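Local coordinates for protein putative glucose-6-phosphate 1-epimerase (Salmonella typhimurium, PDB 2HTB) that probably interconverts the alpha and beta anomers of glucose 6-phosphate, acting as a hexose-6-phosphate 1-epimerase that is a monomer in solution, at residues L29-S34 / H123-N128; I44-P49 / N128-T133; G196-D201 / E208-D213; H251-G256 / V284-P289. One frame throughout, in Å; residues are numbered along the deposited sequence.

In the fold
Interactions 1 and 2 come first along the chain, their segments alternating, with centres about 5 Å apart. Both join the five-stranded sheet of strands 33-38 and 41-48 to the nine-stranded sheet that begins with strands 119-125 and 130-137. They pack the two sheets of the beta sandwich together, away from the annotated sites. Interactions 3 and 4 follow in series on the other side of the chain's centre. They belong to the eight-stranded sheet, with centres about 14 Å apart, and touch through I200 and T287. The centres of interactions 2 and 4 are about 29 Å apart. Interaction 4 lies next to E282, an inferred active-site residue, and D223, a probable substrate-binding residue.

Interaction 1. Residues L29-S34 / H123-N128; sequences LTPVLS and HNEDDN
T30 and E125 meet through a short hydrogen bond. The hydroxyl OG1 of T30 donates to OE1 of E125 over 2.6 Å. It meets the oxygen on its syn side, 18° out of the carboxylate plane. The two side chains run past each other in opposite directions. E125 is extended beyond CG, which carries its carboxylate across to the turn at 30-32. The other carboxylate oxygen lies beside P31, with OE2 of E125 3.7 Å from CG of P31. T30 OG1 is also an acceptor. It accepts the N-H of L33, weakly, and probably that of V32 in an ST turn, though the place of V32 N is less sure.

The H123 ring sits beside this bond. L33 CG stands opposite the carbonyl carbon (chi1 -85°), a turn that brings methyl CD1 over one face of the ring. CD1 lies 3.8 Å from the H123 ring centroid and nearer the rim, in a CH-pi contact. CG2 of T30 comes obliquely to the ring, 3.5 Å from CE1 of H123. CD2 of L29 also approaches obliquely, near NE2 of H123. L29 and T30 both face L33 in a classic beta bulge.

The contact is at the surface, where the edge strand 119-125 meets the start of strand 33-38. Strand 41-48 pairs with the latter, and L33 reaches I44 and V46 on it. L33 also touches L132 of strand 130-137, the partner of strand 119-125.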
loop_
_atom_site.group_PDB
_atom_site.type_symbol
_atom_site.label_atom_id
_atom_site.label_comp_id
_atom_site.label_asym_id
_atom_site.label_seq_id
_atom_site.Cartn_x
_atom_site.Cartn_y
_atom_site.Cartn_z
ATOM N N LEU A 29 -8.863 -22.688 -2.349
ATOM C CA LEU A 29 -9.343 -22.565 -1.014
ATOM C C LEU A 29 -10.879 -22.572 -1.028
ATOM O O LEU A 29 -11.493 -23.198 -0.219
ATOM C CB LEU A 29 -8.888 -21.255 -0.463
ATOM C CG LEU A 29 -7.517 -21.301 0.175
ATOM C CD1 LEU A 29 -6.357 -20.985 -0.843
ATOM C CD2 LEU A 29 -7.596 -20.259 1.237
ATOM N N THR A 30 -11.461 -21.883 -1.987
ATOM C CA THR A 30 -12.875 -21.712 -2.121
ATOM C C THR A 30 -13.039 -21.440 -3.621
ATOM O O THR A 30 -12.051 -21.314 -4.329
ATOM C CB THR A 30 -13.408 -20.428 -1.409
ATOM O OG1 THR A 30 -13.183 -19.324 -2.274
ATOM C CG2 THR A 30 -12.743 -20.158 -0.089
ATOM N N PRO A 31 -14.285 -21.384 -4.129
ATOM C CA PRO A 31 -14.409 -21.318 -5.606
ATOM C C PRO A 31 -13.769 -20.078 -6.130
ATOM O O PRO A 31 -13.462 -19.962 -7.304
ATOM C CB PRO A 31 -15.943 -21.274 -5.874
ATOM C CG PRO A 31 -16.556 -20.976 -4.517
ATOM C CD PRO A 31 -15.587 -21.485 -3.443
ATOM N N VAL A 32 -13.550 -19.142 -5.236
ATOM C CA VAL A 32 -12.991 -17.869 -5.669
ATOM C C VAL A 32 -11.601 -17.541 -5.169
ATOM O O VAL A 32 -11.000 -16.643 -5.694
ATOM C CB VAL A 32 -13.975 -16.787 -5.368
ATOM C CG1 VAL A 32 -13.298 -15.538 -4.954
ATOM C CG2 VAL A 32 -14.825 -16.562 -6.586
ATOM N N LEU A 33 -11.076 -18.293 -4.210
ATOM C CA LEU A 33 -9.783 -17.987 -3.612
ATOM C C LEU A 33 -8.863 -19.133 -3.806
ATOM O O LEU A 33 -9.252 -20.348 -3.539
ATOM C CB LEU A 33 -9.871 -17.829 -2.139
ATOM C CG LEU A 33 -10.254 -16.562 -1.437
ATOM C CD1 LEU A 33 -10.531 -16.939 0.092
ATOM C CD2 LEU A 33 -9.126 -15.518 -1.613
ATOM N N SER A 34 -7.652 -18.753 -4.234
ATOM C CA SER A 34 -6.637 -19.729 -4.418
ATOM C C SER A 34 -5.294 -19.222 -4.035
ATOM O O SER A 34 -5.060 -18.047 -3.830
ATOM C CB SER A 34 -6.584 -20.217 -5.848
ATOM O OG SER A 34 -6.413 -19.095 -6.695
ATOM N N HIS A 123 -11.152 -15.858 6.279
ATOM C CA HIS A 123 -11.706 -15.328 5.020
ATOM C C HIS A 123 -13.177 -15.755 4.944
ATOM O O HIS A 123 -13.537 -16.886 5.410
ATOM C CB HIS A 123 -10.889 -15.813 3.778
ATOM C CG HIS A 123 -10.875 -17.291 3.632
ATOM N ND1 HIS A 123 -11.919 -17.990 3.072
ATOM C CD2 HIS A 123 -9.967 -18.221 4.016
ATOM C CE1 HIS A 123 -11.654 -19.292 3.113
ATOM N NE2 HIS A 123 -10.472 -19.455 3.685
ATOM N N ASN A 124 -13.998 -14.846 4.414
ATOM C CA ASN A 124 -15.341 -15.135 4.004
ATOM C C ASN A 124 -15.593 -14.462 2.670
ATOM O O ASN A 124 -14.864 -13.559 2.255
ATOM C CB ASN A 124 -16.389 -14.782 5.079
ATOM C CG ASN A 124 -16.605 -13.289 5.193
ATOM O OD1 ASN A 124 -16.282 -12.636 6.241
ATOM N ND2 ASN A 124 -17.147 -12.695 4.099
ATOM N N GLU A 125 -16.595 -14.970 1.959
ATOM C CA GLU A 125 -17.048 -14.371 0.682
ATOM C C GLU A 125 -18.572 -14.330 0.538
ATOM O O GLU A 125 -19.320 -15.035 1.233
ATOM C CB GLU A 125 -16.430 -15.073 -0.499
ATOM C CG GLU A 125 -16.693 -16.584 -0.497
ATOM C CD GLU A 125 -15.788 -17.334 -1.431
ATOM O OE1 GLU A 125 -14.551 -17.365 -1.173
ATOM O OE2 GLU A 125 -16.312 -17.910 -2.412
ATOM N N ASP A 126 -18.981 -13.522 -0.437
ATOM C CA ASP A 126 -20.350 -13.092 -0.764
ATOM C C ASP A 126 -20.438 -13.085 -2.238
ATOM O O ASP A 126 -19.433 -13.306 -2.935
ATOM C CB ASP A 126 -20.476 -11.592 -0.500
ATOM C CG ASP A 126 -20.987 -11.356 0.771
ATOM O OD1 ASP A 126 -21.140 -12.384 1.391
ATOM O OD2 ASP A 126 -21.224 -10.217 1.188
ATOM N N ASP A 127 -21.609 -12.651 -2.683
ATOM C CA ASP A 127 -21.835 -12.229 -4.020
ATOM C C ASP A 127 -21.219 -10.845 -4.235
ATOM O O ASP A 127 -21.028 -10.458 -5.370
ATOM C CB ASP A 127 -23.338 -12.193 -4.278
ATOM C CG ASP A 127 -24.041 -13.544 -3.963
ATOM O OD1 ASP A 127 -23.437 -14.654 -3.934
ATOM O OD2 ASP A 127 -25.258 -13.472 -3.736
ATOM N N ASN A 128 -20.872 -10.094 -3.178
ATOM C CA ASN A 128 -20.293 -8.745 -3.379
ATOM C C ASN A 128 -18.761 -8.645 -3.404
ATOM O O ASN A 128 -18.193 -7.601 -3.856
ATOM C CB ASN A 128 -20.840 -7.765 -2.331
ATOM C CG ASN A 128 -22.373 -7.551 -2.445
ATOM O OD1 ASN A 128 -22.970 -6.997 -1.554
ATOM N ND2 ASN A 128 -22.986 -7.997 -3.545
#

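Interaction 2. Residues I44-P49 / N128-T133; sequences IVVDHP and NGVMLT
Strands 44-48 and 130-133 run nearly antiparallel, at 168°, with their axes 9.7 Å apart, so side chains and not backbone bonds join them. I44, V46 and H48 point toward the other strand, as do V130 and L132. V45 and D47 between them point away.

I44 and L132 slide past each other in opposite directions. Methyl CG2 of I44 touches CD2 of L132 at 3.6 Å. The I44 CG2 branch stands opposite its own backbone N, while the rest of the side chain leads away from the contact. One step along, V46 and V130 pass each other in the same manner, with CG1 of V46 3.8 Å from CG2 of V130.

This is the face-to-face packing of two sheets in a beta sandwich, consistent with the galactose mutarotase-like fold of the aldose 1-epimerase family. Strand 41-48 is a middle strand of one sheet, and strand 130-137 lies second from the edge of the other. V32, from the loop before strand 33-38, touches both H48 and V130.

H48 closes the row at the end of the strand. Its CG lies opposite the backbone N (chi1 168°), and the ring extends across to G129. CA of G129 lies over one ring face, 4.0 Å from the centroid and 27° off the normal, in a CH-pi contact. NE2 of H48 comes within 3.3 Å of N of G129, but the angle is too poor for a hydrogen bond. With no side chain, G129 presents its backbone directly to the ring. Its backbone angles are ones that suit glycine.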
loop_
_atom_site.group_PDB
_atom_site.type_symbol
_atom_site.label_atom_id
_atom_site.label_comp_id
_atom_site.label_asym_id
_atom_site.label_seq_id
_atom_site.Cartn_x
_atom_site.Cartn_y
_atom_site.Cartn_z
ATOM N N ILE A 44 -2.036 -15.224 -2.580
ATOM C CA ILE A 44 -3.446 -15.537 -2.448
ATOM C C ILE A 44 -4.126 -14.673 -3.495
ATOM O O ILE A 44 -3.930 -13.452 -3.536
ATOM C CB ILE A 44 -3.998 -15.222 -0.998
ATOM C CG1 ILE A 44 -3.848 -16.399 0.022
ATOM C CG2 ILE A 44 -5.481 -15.058 -1.002
ATOM C CD1 ILE A 44 -2.799 -17.267 -0.109
ATOM N N VAL A 45 -4.921 -15.302 -4.357
ATOM C CA VAL A 45 -5.462 -14.652 -5.543
ATOM C C VAL A 45 -6.992 -14.704 -5.529
ATOM O O VAL A 45 -7.627 -15.729 -5.299
ATOM C CB VAL A 45 -5.018 -15.368 -6.808
ATOM C CG1 VAL A 45 -5.538 -14.614 -7.993
ATOM C CG2 VAL A 45 -3.497 -15.563 -6.892
ATOM N N VAL A 46 -7.583 -13.576 -5.767
ATOM C CA VAL A 46 -8.973 -13.485 -5.639
ATOM C C VAL A 46 -9.491 -13.319 -7.056
ATOM O O VAL A 46 -9.293 -12.261 -7.665
ATOM C CB VAL A 46 -9.267 -12.261 -4.800
ATOM C CG1 VAL A 46 -10.806 -11.851 -4.857
ATOM C CG2 VAL A 46 -8.830 -12.544 -3.388
ATOM N N ASP A 47 -10.126 -14.359 -7.584
ATOM C CA ASP A 47 -10.784 -14.284 -8.907
ATOM C C ASP A 47 -12.288 -14.391 -8.780
ATOM O O ASP A 47 -12.813 -15.505 -8.758
ATOM C CB ASP A 47 -10.319 -15.424 -9.829
ATOM C CG ASP A 47 -10.787 -15.198 -11.249
ATOM O OD1 ASP A 47 -11.673 -14.331 -11.423
ATOM O OD2 ASP A 47 -10.230 -15.830 -12.193
ATOM N N HIS A 48 -12.973 -13.262 -8.700
ATOM C CA HIS A 48 -14.354 -13.231 -8.256
ATOM C C HIS A 48 -15.204 -12.341 -9.189
ATOM O O HIS A 48 -14.684 -11.382 -9.786
ATOM C CB HIS A 48 -14.360 -12.760 -6.791
ATOM C CG HIS A 48 -15.717 -12.378 -6.230
ATOM N ND1 HIS A 48 -16.321 -13.084 -5.196
ATOM C CD2 HIS A 48 -16.525 -11.320 -6.483
ATOM C CE1 HIS A 48 -17.485 -12.524 -4.902
ATOM N NE2 HIS A 48 -17.623 -11.446 -5.654
ATOM N N PRO A 49 -16.518 -12.613 -9.307
ATOM C CA PRO A 49 -17.261 -11.938 -10.381
ATOM C C PRO A 49 -17.223 -10.438 -10.296
ATOM O O PRO A 49 -17.297 -9.782 -11.339
ATOM C CB PRO A 49 -18.687 -12.450 -10.191
ATOM C CG PRO A 49 -18.516 -13.849 -9.512
ATOM C CD PRO A 49 -17.338 -13.586 -8.563
ATOM N N ASN A 128 -20.872 -10.094 -3.178
ATOM C CA ASN A 128 -20.293 -8.745 -3.379
ATOM C C ASN A 128 -18.761 -8.645 -3.404
ATOM O O ASN A 128 -18.193 -7.601 -3.856
ATOM C CB ASN A 128 -20.840 -7.765 -2.331
ATOM C CG ASN A 128 -22.373 -7.551 -2.445
ATOM O OD1 ASN A 128 -22.970 -6.997 -1.554
ATOM N ND2 ASN A 128 -22.986 -7.997 -3.545
ATOM N N GLY A 129 -18.100 -9.707 -2.917
ATOM C CA GLY A 129 -16.690 -9.628 -2.645
ATOM C C GLY A 129 -16.104 -10.564 -1.643
ATOM O O GLY A 129 -16.741 -11.538 -1.267
ATOM N N VAL A 130 -14.856 -10.298 -1.239
ATOM C CA VAL A 130 -14.090 -11.236 -0.375
ATOM C C VAL A 130 -13.460 -10.491 0.822
ATOM O O VAL A 130 -13.003 -9.387 0.642
ATOM C CB VAL A 130 -13.049 -12.018 -1.212
ATOM C CG1 VAL A 130 -12.532 -13.180 -0.504
ATOM C CG2 VAL A 130 -13.664 -12.529 -2.414
ATOM N N MET A 131 -13.524 -11.046 2.041
ATOM C CA MET A 131 -12.788 -10.531 3.185
ATOM C C MET A 131 -11.659 -11.488 3.467
ATOM O O MET A 131 -11.846 -12.718 3.356
ATOM C CB MET A 131 -13.680 -10.354 4.436
ATOM C CG MET A 131 -12.944 -10.037 5.907
ATOM S SD MET A 131 -11.914 -11.432 6.748
ATOM C CE MET A 131 -13.120 -12.446 7.736
ATOM N N LEU A 132 -10.489 -10.926 3.834
ATOM C CA LEU A 132 -9.310 -11.715 4.249
ATOM C C LEU A 132 -8.665 -11.088 5.492
ATOM O O LEU A 132 -8.486 -9.861 5.600
ATOM C CB LEU A 132 -8.271 -11.742 3.193
ATOM C CG LEU A 132 -8.677 -12.260 1.843
ATOM C CD1 LEU A 132 -9.070 -11.138 0.931
ATOM C CD2 LEU A 132 -7.518 -13.038 1.203
ATOM N N THR A 133 -8.314 -11.919 6.450
ATOM C CA THR A 133 -7.555 -11.423 7.565
ATOM C C THR A 133 -6.215 -12.126 7.566
ATOM O O THR A 133 -6.112 -13.383 7.605
ATOM C CB THR A 133 -8.292 -11.681 8.917
ATOM O OG1 THR A 133 -9.531 -11.006 8.883
ATOM C CG2 THR A 133 -7.513 -11.148 10.085
#

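Interaction 3. Residues G196-D201 / E208-D213; sequences GDRFID and EGVLTD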
loop_
_atom_site.group_PDB
_atom_site.type_symbol
_atom_site.label_atom_id
_atom_site.label_comp_id
_atom_site.label_asym_id
_atom_site.label_seq_id
_atom_site.Cartn_x
_atom_site.Cartn_y
_atom_site.Cartn_z
ATOM N N GLY A 196 -5.244 19.566 1.366
ATOM C CA GLY A 196 -5.230 20.554 2.440
ATOM C C GLY A 196 -4.276 21.676 2.132
ATOM O O GLY A 196 -4.207 22.146 1.001
ATOM N N ASP A 197 -3.523 22.101 3.149
ATOM C CA ASP A 197 -2.690 23.291 3.059
ATOM C C ASP A 197 -1.228 22.987 3.343
ATOM O O ASP A 197 -0.441 22.841 2.361
ATOM C CB ASP A 197 -3.224 24.454 3.882
ATOM C CG ASP A 197 -3.654 24.061 5.288
ATOM O OD1 ASP A 197 -3.065 23.168 5.941
ATOM O OD2 ASP A 197 -4.627 24.677 5.761
ATOM N N ARG A 198 -0.867 22.845 4.630
ATOM C CA ARG A 198 0.542 22.696 5.013
ATOM C C ARG A 198 1.093 21.332 4.585
ATOM O O ARG A 198 0.373 20.357 4.679
ATOM C CB ARG A 198 0.753 22.919 6.536
ATOM C CG ARG A 198 0.654 24.414 7.008
ATOM C CD ARG A 198 0.283 24.507 8.513
ATOM N NE ARG A 198 1.302 25.061 9.443
ATOM C CZ ARG A 198 2.490 25.691 9.170
ATOM N NH1 ARG A 198 2.968 25.863 7.888
ATOM N NH2 ARG A 198 3.231 26.162 10.246
ATOM N N PHE A 199 2.323 21.276 4.093
ATOM C CA PHE A 199 3.042 20.034 3.934
ATOM C C PHE A 199 4.577 20.123 4.236
ATOM O O PHE A 199 5.223 21.209 4.232
ATOM C CB PHE A 199 2.869 19.540 2.489
ATOM C CG PHE A 199 3.415 20.490 1.445
ATOM C CD1 PHE A 199 4.691 20.323 0.945
ATOM C CD2 PHE A 199 2.663 21.557 1.000
ATOM C CE1 PHE A 199 5.258 21.230 -0.033
ATOM C CE2 PHE A 199 3.171 22.452 0.001
ATOM C CZ PHE A 199 4.483 22.297 -0.505
ATOM N N ILE A 200 5.166 18.963 4.485
ATOM C CA ILE A 200 6.620 18.882 4.677
ATOM C C ILE A 200 7.192 18.331 3.391
ATOM O O ILE A 200 6.687 17.345 2.824
ATOM C CB ILE A 200 6.990 17.949 5.874
ATOM C CG1 ILE A 200 6.543 18.557 7.222
ATOM C CG2 ILE A 200 8.469 17.755 5.921
ATOM C CD1 ILE A 200 6.393 17.508 8.288
ATOM N N ASP A 201 8.224 18.963 2.881
ATOM C CA ASP A 201 8.741 18.544 1.574
ATOM C C ASP A 201 10.072 17.776 1.796
ATOM O O ASP A 201 11.141 18.365 1.908
ATOM C CB ASP A 201 8.891 19.777 0.691
ATOM C CG ASP A 201 9.272 19.429 -0.733
ATOM O OD1 ASP A 201 9.653 18.268 -0.971
ATOM O OD2 ASP A 201 9.237 20.298 -1.640
ATOM N N GLU A 208 8.612 23.401 4.962
ATOM C CA GLU A 208 7.180 23.527 4.917
ATOM C C GLU A 208 6.660 24.367 3.769
ATOM O O GLU A 208 7.139 25.479 3.536
ATOM C CB GLU A 208 6.660 24.150 6.197
ATOM C CG GLU A 208 6.317 23.042 7.181
ATOM C CD GLU A 208 5.823 23.572 8.509
ATOM O OE1 GLU A 208 4.611 23.947 8.548
ATOM O OE2 GLU A 208 6.664 23.613 9.476
ATOM N N GLY A 209 5.634 23.879 3.104
ATOM C CA GLY A 209 5.024 24.679 2.127
ATOM C C GLY A 209 3.550 24.679 2.310
ATOM O O GLY A 209 3.027 24.007 3.191
ATOM N N VAL A 210 2.857 25.488 1.531
ATOM C CA VAL A 210 1.413 25.609 1.696
ATOM C C VAL A 210 0.731 25.667 0.386
ATOM O O VAL A 210 1.005 26.503 -0.416
ATOM C CB VAL A 210 0.945 26.625 2.899
ATOM C CG1 VAL A 210 2.141 27.284 3.729
ATOM C CG2 VAL A 210 -0.216 27.507 2.599
ATOM N N LEU A 211 -0.060 24.655 0.116
ATOM C CA LEU A 211 -1.029 24.660 -1.003
ATOM C C LEU A 211 -2.162 25.653 -0.690
ATOM O O LEU A 211 -2.512 25.869 0.474
ATOM C CB LEU A 211 -1.598 23.275 -1.175
ATOM C CG LEU A 211 -0.624 22.159 -1.534
ATOM C CD1 LEU A 211 -1.418 20.761 -1.724
ATOM C CD2 LEU A 211 0.274 22.515 -2.729
ATOM N N THR A 212 -2.689 26.302 -1.710
ATOM C CA THR A 212 -3.779 27.276 -1.519
ATOM C C THR A 212 -5.116 26.685 -1.909
ATOM O O THR A 212 -6.119 27.308 -1.655
ATOM C CB THR A 212 -3.562 28.584 -2.273
ATOM O OG1 THR A 212 -3.007 28.325 -3.554
ATOM C CG2 THR A 212 -2.548 29.504 -1.490
ATOM N N ASP A 213 -5.106 25.451 -2.429
ATOM C CA ASP A 213 -6.281 24.800 -2.923
ATOM C C ASP A 213 -6.209 23.259 -2.788
ATOM O O ASP A 213 -7.088 22.545 -3.340
ATOM C CB ASP A 213 -6.428 25.142 -4.380
ATOM C CG ASP A 213 -5.249 24.616 -5.204
ATOM O OD1 ASP A 213 -5.307 24.795 -6.439
ATOM O OD2 ASP A 213 -4.282 24.003 -4.613
#
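F199 and G209 hold the hairpin together with two backbone hydrogen bonds. N of F199 donates to O of G209 over 3.0 Å, and N of G209 donates to O of F199 over 2.9 Å. A third bond runs from N of L211 to O of D197. R198 with V210 and I200 with E208 form the non-hydrogen-bonded antiparallel pairs. OD1 of D197 accepts the N-H of R198 through its anti lone pair.

On the face that carries R198, V210, I200 and E208, NH1 of R198 and OE1 of E208 are modelled as a salt bridge. OE1 is too close to its neighbour, however, and the detail is doubtful.

F199 points to the other face. Its CG lies between the backbone N and carbonyl carbon (chi1 61°), and the ring folds back over G209. CA of G209 is 3.8 Å from the ring centroid, over the face. G209, with no side chain, lets the ring lie directly on its backbone. CD2 of L211 packs at 4.0 Å from CE2 of F199.

The hairpin lies at the surface. Strand 222-226 flanks strand 198-201 on its other side, where R224 meets F199 and V225 meets I200.

Interaction 4. Residues H251-G256 / V284-P289; sequences HLNVVG and VYATAP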
loop_
_atom_site.group_PDB
_atom_site.type_symbol
_atom_site.label_atom_id
_atom_site.label_comp_id
_atom_site.label_asym_id
_atom_site.label_seq_id
_atom_site.Cartn_x
_atom_site.Cartn_y
_atom_site.Cartn_z
ATOM N N HIS A 251 -5.658 8.129 10.837
ATOM C CA HIS A 251 -4.323 8.439 10.371
ATOM C C HIS A 251 -3.987 9.808 10.948
ATOM O O HIS A 251 -4.880 10.484 11.470
ATOM C CB HIS A 251 -4.384 8.622 8.841
ATOM C CG HIS A 251 -5.421 9.628 8.445
ATOM N ND1 HIS A 251 -6.776 9.420 8.673
ATOM C CD2 HIS A 251 -5.306 10.891 7.971
ATOM C CE1 HIS A 251 -7.447 10.483 8.300
ATOM N NE2 HIS A 251 -6.583 11.396 7.876
ATOM N N LEU A 252 -2.730 10.259 10.779
ATOM C CA LEU A 252 -2.359 11.648 11.138
ATOM C C LEU A 252 -2.025 12.452 9.878
ATOM O O LEU A 252 -2.288 13.664 9.775
ATOM C CB LEU A 252 -1.135 11.669 12.066
ATOM C CG LEU A 252 -0.915 12.662 13.223
ATOM C CD1 LEU A 252 0.551 13.157 13.235
ATOM C CD2 LEU A 252 -1.938 13.863 13.366
ATOM N N ASN A 253 -1.387 11.773 8.930
ATOM C CA ASN A 253 -0.881 12.474 7.798
ATOM C C ASN A 253 -1.388 11.719 6.506
ATOM O O ASN A 253 -1.774 10.528 6.575
ATOM C CB ASN A 253 0.653 12.487 7.871
ATOM C CG ASN A 253 1.220 12.886 9.254
ATOM O OD1 ASN A 253 1.942 12.100 9.897
ATOM N ND2 ASN A 253 0.938 14.116 9.701
ATOM N N VAL A 254 -1.310 12.388 5.341
ATOM C CA VAL A 254 -1.246 11.671 4.073
ATOM C C VAL A 254 0.099 11.932 3.398
ATOM O O VAL A 254 0.637 13.017 3.512
ATOM C CB VAL A 254 -2.443 12.105 3.127
ATOM C CG1 VAL A 254 -2.328 11.487 1.773
ATOM C CG2 VAL A 254 -3.767 11.791 3.789
ATOM N N VAL A 255 0.641 10.979 2.660
ATOM C CA VAL A 255 1.817 11.274 1.854
ATOM C C VAL A 255 1.562 11.028 0.374
ATOM O O VAL A 255 0.922 10.010 0.003
ATOM C CB VAL A 255 3.081 10.415 2.310
ATOM C CG1 VAL A 255 4.196 10.483 1.261
ATOM C CG2 VAL A 255 3.544 10.874 3.639
ATOM N N GLY A 256 2.062 11.959 -0.457
ATOM C CA GLY A 256 1.982 11.831 -1.944
ATOM C C GLY A 256 3.397 11.713 -2.434
ATOM O O GLY A 256 4.261 12.485 -2.015
ATOM N N VAL A 284 -1.009 7.493 6.328
ATOM C CA VAL A 284 0.173 7.455 7.143
ATOM C C VAL A 284 -0.047 7.911 8.565
ATOM O O VAL A 284 -0.905 8.761 8.827
ATOM C CB VAL A 284 1.208 8.382 6.483
ATOM C CG1 VAL A 284 2.411 8.525 7.345
ATOM C CG2 VAL A 284 1.605 7.821 5.048
ATOM N N TYR A 285 0.759 7.386 9.476
ATOM C CA TYR A 285 0.924 7.994 10.810
ATOM C C TYR A 285 2.394 8.124 11.129
ATOM O O TYR A 285 3.023 7.108 11.484
ATOM C CB TYR A 285 0.332 7.070 11.884
ATOM C CG TYR A 285 -0.196 7.783 13.071
ATOM C CD1 TYR A 285 -1.581 7.779 13.354
ATOM C CD2 TYR A 285 0.662 8.433 13.970
ATOM C CE1 TYR A 285 -2.143 8.473 14.518
ATOM C CE2 TYR A 285 0.126 9.100 15.115
ATOM C CZ TYR A 285 -1.287 9.104 15.356
ATOM O OH TYR A 285 -1.812 9.786 16.451
ATOM N N ALA A 286 2.932 9.322 10.972
ATOM C CA ALA A 286 4.383 9.510 10.900
ATOM C C ALA A 286 4.951 10.737 11.671
ATOM O O ALA A 286 6.091 10.663 12.234
ATOM C CB ALA A 286 4.851 9.619 9.402
ATOM N N THR A 287 4.215 11.857 11.675
ATOM C CA THR A 287 4.808 13.056 12.275
ATOM C C THR A 287 4.621 13.109 13.831
ATOM O O THR A 287 4.948 14.105 14.482
ATOM C CB THR A 287 4.295 14.337 11.584
ATOM O OG1 THR A 287 2.899 14.437 11.776
ATOM C CG2 THR A 287 4.582 14.291 10.127
ATOM N N ALA A 288 4.006 12.068 14.365
ATOM C CA ALA A 288 3.957 11.830 15.769
ATOM C C ALA A 288 3.836 10.299 15.923
ATOM O O ALA A 288 3.452 9.570 14.974
ATOM C CB ALA A 288 2.750 12.607 16.487
ATOM N N PRO A 289 4.224 9.800 17.105
ATOM C CA PRO A 289 4.162 8.361 17.375
ATOM C C PRO A 289 2.771 7.982 17.640
ATOM O O PRO A 289 2.001 8.787 18.143
ATOM C CB PRO A 289 5.044 8.193 18.614
ATOM C CG PRO A 289 5.126 9.566 19.303
ATOM C CD PRO A 289 4.806 10.600 18.236
#
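N253 and T287 form the tight polar part of this contact, reaching from the buried N253 to the exposed T287. OD1 of N253 accepts two backbone hydrogen bonds, from N of T287 at 2.9 Å and from N of A286 at 3.1 Å. The A286 N-H lies in the carbonyl plane, and that of T287 is tilted 19° from it. ND2 of N253 donates to OG1 of T287 at 2.9 Å. The amide is thus fixed in rotation at the corner where the chain turns after strand 278-286.

The buried backbone is also close. O of V284 accepts from both L252 N and N253 N, and L252 and N253 both face V284 in a classic beta bulge. N of V284 donates back to O of N253. Methyl CG2 of V255 meets CG2 of V284 at 3.9 Å.

The outer side, with L252, Y285 and A288, is apolar and more open to solvent. CB of L252 lies over the centre of one face of the Y285 ring, 3.9 Å from the centroid, in a CH-pi contact. CD1 of L252 lies 4.0 Å from CB of A288.

Strand 253-258 here sits between strands 222-226 and 278-286. V255 touches D223, a probable substrate-binding residue, and E282, an inferred active-site residue. V284 packs on A177 of strand 172-183.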